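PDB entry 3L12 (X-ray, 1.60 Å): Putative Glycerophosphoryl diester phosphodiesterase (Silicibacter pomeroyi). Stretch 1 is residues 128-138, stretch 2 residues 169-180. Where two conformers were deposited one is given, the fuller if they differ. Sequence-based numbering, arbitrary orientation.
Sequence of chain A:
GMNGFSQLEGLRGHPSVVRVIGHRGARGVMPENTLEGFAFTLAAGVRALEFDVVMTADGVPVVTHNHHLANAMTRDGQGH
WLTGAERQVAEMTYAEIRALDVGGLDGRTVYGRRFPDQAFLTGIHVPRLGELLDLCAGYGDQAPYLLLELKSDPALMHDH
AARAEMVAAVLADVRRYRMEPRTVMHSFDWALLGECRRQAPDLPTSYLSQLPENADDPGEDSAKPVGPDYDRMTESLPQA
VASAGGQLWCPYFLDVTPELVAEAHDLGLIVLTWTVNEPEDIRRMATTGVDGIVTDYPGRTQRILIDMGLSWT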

# COMPACT_ATOMS: atom_id res chain seq x y z
N ARG A 128 17.99 -11.25 1.83
CA ARG A 128 19.36 -11.02 1.40
C ARG A 128 19.39 -9.84 0.44
O ARG A 128 18.43 -9.62 -0.30
CB ARG A 128 19.89 -12.25 0.66
CG ARG A 128 20.07 -13.50 1.50
CD ARG A 128 20.82 -14.60 0.73
NE ARG A 128 19.99 -15.28 -0.27
CZ ARG A 128 20.02 -15.08 -1.60
NH1 ARG A 128 20.85 -14.22 -2.20
NH2 ARG A 128 19.17 -15.79 -2.35
N LEU A 129 20.48 -9.10 0.40
CA LEU A 129 20.63 -8.03 -0.60
C LEU A 129 20.46 -8.59 -2.00
O LEU A 129 19.78 -7.99 -2.83
CB LEU A 129 21.99 -7.37 -0.47
CG LEU A 129 22.31 -6.40 -1.59
CD1 LEU A 129 21.29 -5.27 -1.66
CD2 LEU A 129 23.70 -5.93 -1.39
N GLY A 130 21.03 -9.77 -2.23
CA GLY A 130 20.94 -10.45 -3.53
C GLY A 130 19.51 -10.67 -3.98
O GLY A 130 19.19 -10.53 -5.16
N GLU A 131 18.65 -11.01 -3.02
CA GLU A 131 17.24 -11.23 -3.31
C GLU A 131 16.55 -9.96 -3.73
O GLU A 131 15.72 -9.98 -4.61
CB GLU A 131 16.52 -11.84 -2.10
CG GLU A 131 16.97 -13.25 -1.85
CD GLU A 131 16.53 -13.85 -0.54
OE1 GLU A 131 16.30 -13.14 0.46
OE2 GLU A 131 16.45 -15.11 -0.50
N LEU A 132 16.85 -8.87 -3.06
CA LEU A 132 16.29 -7.60 -3.45
C LEU A 132 16.80 -7.21 -4.83
O LEU A 132 16.05 -6.71 -5.67
CB LEU A 132 16.60 -6.54 -2.40
CG LEU A 132 16.19 -5.14 -2.83
CD1 LEU A 132 14.64 -5.01 -3.10
CD2 LEU A 132 16.65 -4.17 -1.79
N LEU A 133 18.09 -7.42 -5.10
CA LEU A 133 18.61 -7.00 -6.41
C LEU A 133 18.02 -7.86 -7.53
O LEU A 133 17.77 -7.34 -8.60
CB LEU A 133 20.13 -7.01 -6.42
CG LEU A 133 20.77 -6.03 -5.43
CD1 LEU A 133 22.28 -6.22 -5.50
CD2 LEU A 133 20.41 -4.49 -5.59
N ASP A 134 17.82 -9.15 -7.28
CA ASP A 134 17.16 -10.05 -8.24
C ASP A 134 15.72 -9.54 -8.57
O ASP A 134 15.30 -9.43 -9.77
CB ASP A 134 17.11 -11.46 -7.66
CG ASP A 134 16.79 -12.53 -8.69
OD1 ASP A 134 16.94 -12.32 -9.91
OD2 ASP A 134 16.44 -13.64 -8.27
N LEU A 135 14.99 -9.21 -7.53
CA LEU A 135 13.66 -8.64 -7.68
C LEU A 135 13.71 -7.37 -8.54
O LEU A 135 12.95 -7.24 -9.50
CB LEU A 135 13.05 -8.32 -6.32
CG LEU A 135 11.71 -7.58 -6.28
CD1 LEU A 135 10.64 -8.49 -6.85
CD2 LEU A 135 11.32 -7.16 -4.87
N CYS A 136 14.60 -6.46 -8.22
CA CYS A 136 14.69 -5.17 -8.93
C CYS A 136 15.09 -5.37 -10.40
O CYS A 136 14.50 -4.78 -11.30
CB CYS A 136 15.65 -4.19 -8.26
SG CYS A 136 15.13 -3.56 -6.71
N ALA A 137 16.09 -6.22 -10.63
CA ALA A 137 16.59 -6.47 -11.99
C ALA A 137 15.50 -7.06 -12.89
O ALA A 137 15.49 -6.80 -14.11
CB ALA A 137 17.83 -7.37 -11.95
N GLY A 138 14.58 -7.83 -12.31
CA GLY A 138 13.44 -8.39 -13.02
C GLY A 138 12.49 -7.39 -13.69
O GLY A 138 11.75 -7.76 -14.62
N ALA A 169 31.64 -7.18 -0.47
CA ALA A 169 30.51 -8.09 -0.46
C ALA A 169 29.26 -7.43 -1.08
O ALA A 169 28.57 -8.05 -1.86
CB ALA A 169 30.26 -8.59 0.99
N VAL A 170 28.99 -6.19 -0.69
CA VAL A 170 27.89 -5.44 -1.27
C VAL A 170 28.11 -5.29 -2.77
O VAL A 170 27.22 -5.54 -3.60
CB VAL A 170 27.74 -4.08 -0.55
CG1 VAL A 170 26.82 -3.15 -1.31
CG2 VAL A 170 27.26 -4.32 0.88
N LEU A 171 29.32 -4.94 -3.18
CA LEU A 171 29.61 -4.76 -4.63
C LEU A 171 29.48 -6.05 -5.43
O LEU A 171 29.02 -6.02 -6.57
CB LEU A 171 30.99 -4.16 -4.83
CG LEU A 171 31.06 -2.69 -4.41
CD1 LEU A 171 32.52 -2.18 -4.40
CD2 LEU A 171 30.18 -1.80 -5.31
N ALA A 172 29.89 -7.17 -4.85
CA ALA A 172 29.78 -8.48 -5.50
C ALA A 172 28.32 -8.74 -5.84
O ALA A 172 28.01 -9.23 -6.96
CB ALA A 172 30.35 -9.60 -4.62
N ASP A 173 27.43 -8.41 -4.91
CA ASP A 173 25.98 -8.56 -5.18
C ASP A 173 25.50 -7.64 -6.28
O ASP A 173 24.79 -8.07 -7.21
CB ASP A 173 25.14 -8.31 -3.93
CG ASP A 173 25.11 -9.48 -2.97
OD1 ASP A 173 25.47 -10.61 -3.33
OD2 ASP A 173 24.73 -9.23 -1.81
N VAL A 174 25.88 -6.36 -6.19
CA VAL A 174 25.47 -5.36 -7.19
C VAL A 174 25.92 -5.81 -8.58
O VAL A 174 25.15 -5.76 -9.56
CB VAL A 174 26.04 -3.95 -6.85
CG1 VAL A 174 25.76 -2.97 -7.98
CG2 VAL A 174 25.43 -3.41 -5.54
N ARG A 175 27.17 -6.28 -8.67
CA ARG A 175 27.73 -6.74 -9.93
C ARG A 175 27.06 -8.02 -10.46
O ARG A 175 26.75 -8.10 -11.67
CB ARG A 175 29.25 -6.89 -9.80
CG ARG A 175 29.88 -5.53 -9.61
CD ARG A 175 31.35 -5.49 -9.81
NE ARG A 175 31.77 -4.09 -9.69
CZ ARG A 175 32.61 -3.58 -8.79
NH1 ARG A 175 33.26 -4.34 -7.90
NH2 ARG A 175 32.89 -2.28 -8.86
N ARG A 176 26.79 -8.98 -9.57
CA ARG A 176 26.13 -10.25 -9.95
C ARG A 176 24.80 -10.00 -10.67
O ARG A 176 24.48 -10.71 -11.65
CB ARG A 176 25.91 -11.12 -8.69
CG ARG A 176 25.24 -12.50 -8.94
CD ARG A 176 25.05 -13.33 -7.66
N TYR A 177 24.04 -9.02 -10.21
CA TYR A 177 22.74 -8.67 -10.78
C TYR A 177 22.78 -7.49 -11.77
O TYR A 177 21.73 -6.94 -12.15
CB TYR A 177 21.71 -8.45 -9.63
CG TYR A 177 21.48 -9.71 -8.90
CD1 TYR A 177 20.67 -10.68 -9.43
CD2 TYR A 177 22.15 -9.98 -7.72
CE1 TYR A 177 20.51 -11.89 -8.81
CE2 TYR A 177 22.00 -11.20 -7.06
CZ TYR A 177 21.16 -12.14 -7.63
OH TYR A 177 20.97 -13.35 -7.04
N ARG A 178 23.97 -7.06 -12.17
CA ARG A 178 24.14 -6.00 -13.17
C ARG A 178 23.36 -4.74 -12.79
O ARG A 178 22.71 -4.10 -13.65
CB ARG A 178 23.72 -6.49 -14.56
CG ARG A 178 24.48 -7.68 -15.07
CD ARG A 178 24.09 -7.96 -16.53
NE ARG A 178 24.93 -8.95 -17.19
CZ ARG A 178 25.90 -8.70 -18.09
NH1 ARG A 178 26.21 -7.47 -18.50
NH2 ARG A 178 26.58 -9.73 -18.60
N MSE A 179 23.39 -4.41 -11.49
CA MSE A 179 22.68 -3.26 -11.02
C MSE A 179 23.54 -2.01 -10.91
O MSE A 179 23.10 -0.98 -10.36
CB MSE A 179 21.96 -3.60 -9.69
CG MSE A 179 20.70 -4.40 -9.88
SE MSE A 179 19.28 -3.50 -10.82
CE MSE A 179 19.57 -4.02 -12.69
N GLU A 180 24.77 -2.04 -11.46
CA GLU A 180 25.60 -0.84 -11.43
C GLU A 180 24.89 0.40 -12.01
O GLU A 180 24.99 1.47 -11.44
CB GLU A 180 26.95 -1.02 -12.14
CG GLU A 180 27.79 -2.16 -11.60
CD GLU A 180 27.59 -3.46 -12.36
OE1 GLU A 180 26.46 -3.75 -12.84
OE2 GLU A 180 28.60 -4.17 -12.53
O HOH W 1 19.61 -13.92 -4.78
O HOH W 2 23.16 -10.79 -0.34

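Packing of residues 128-138 against residues 169-180 in a putative glycerophosphoryl diester phosphodiesterase. Helix 129-137 and helix 169-176 run in nearly the same direction, their axes inclined by 25° and 9.4 Å apart at closest approach. The contact buries 491 Å², counting both sides, and no direct hydrogen bond crosses it; apolar packing and two bridging waters join the stretches.

Apolar packing comes from Leu129, Leu133 and Ala137, spaced one helical turn apart, which all direct CA-to-CB toward the second stretch. Leu129 (chi1 t, chi2 p) brings CD2 to 4.2 Å from Val170 CG1 and to 3.5 Å from Asp173 OD2, so its methyl covers both an apolar branch and the flank of a carboxylate. Leu133 (chi1 m, chi2 t) is buried and central. Its CD1 lies 3.6 Å from Asp173 O and 4.2 Å from Val174 CG2, resting on the backbone of the facing helix, while its CD2 is 4.3 Å from Met179 CG and its CB 3.8 Å from Tyr177 CD2. A branched aliphatic side chain suits this place because its two methyls reach different neighbours. At Ala137 the side chain is a single methyl, and CB fits 3.9 Å from Tyr177 O and 3.8 Å from Met179 CE. Met179, a selenomethionine, follows the helix in the loop but still points toward the first stretch; its long, flexible side chain also places SE 4.5 Å from Cys136 CB.

Aromatic packing centres on Tyr177, the first residue to leave helical phi/psi, which has the largest area covered by the opposing stretch, 99 Å². With chi1 m and chi2 -78°, its ring lies along the first helix, and Gly130 O and Asp134 N sit over one face. These two atoms are themselves paired by the backbone hydrogen bond from Asp134 N to Gly130 O (2.9 Å), so the ring covers a turn of helix whose polar groups are already engaged. Gly130 O approaches Tyr177 CE2 to 3.5 Å, and Asp134 CB approaches Tyr177 CE1 to 3.6 Å. The absence of a side chain at Gly130 accompanies close backbone approach, its CA being 5.6 Å from Asp173 CA; an ideal CB there would clash with Arg128 NH1 at 2.9 Å.

Two waters bridge the stretches. At the start of the first helix, Gly130 N donates to water 2 (3.0 Å from N to the water O), which in turn donates to Asp173 OD2 (2.7 Å from the water O). The carboxylate thus reaches a free backbone NH of the first helical turn through one water. Water 1 accepts from Arg128 NH1 (2.9 Å from NH1 to the water O) and hydrogen-bonds Tyr177 OH (2.7 Å from OH to the water O), tying down the polar end of the ring that packs on the helix.

Within the first stretch, Arg128 occupies the N-cap position, where its N donates to Glu131 OE1 (2.9 Å). A salt bridge between Arg128 NH2 and Glu131 OE2 (3.4 Å) adds a link between the two side chains, beside the bond from the Arg128 backbone.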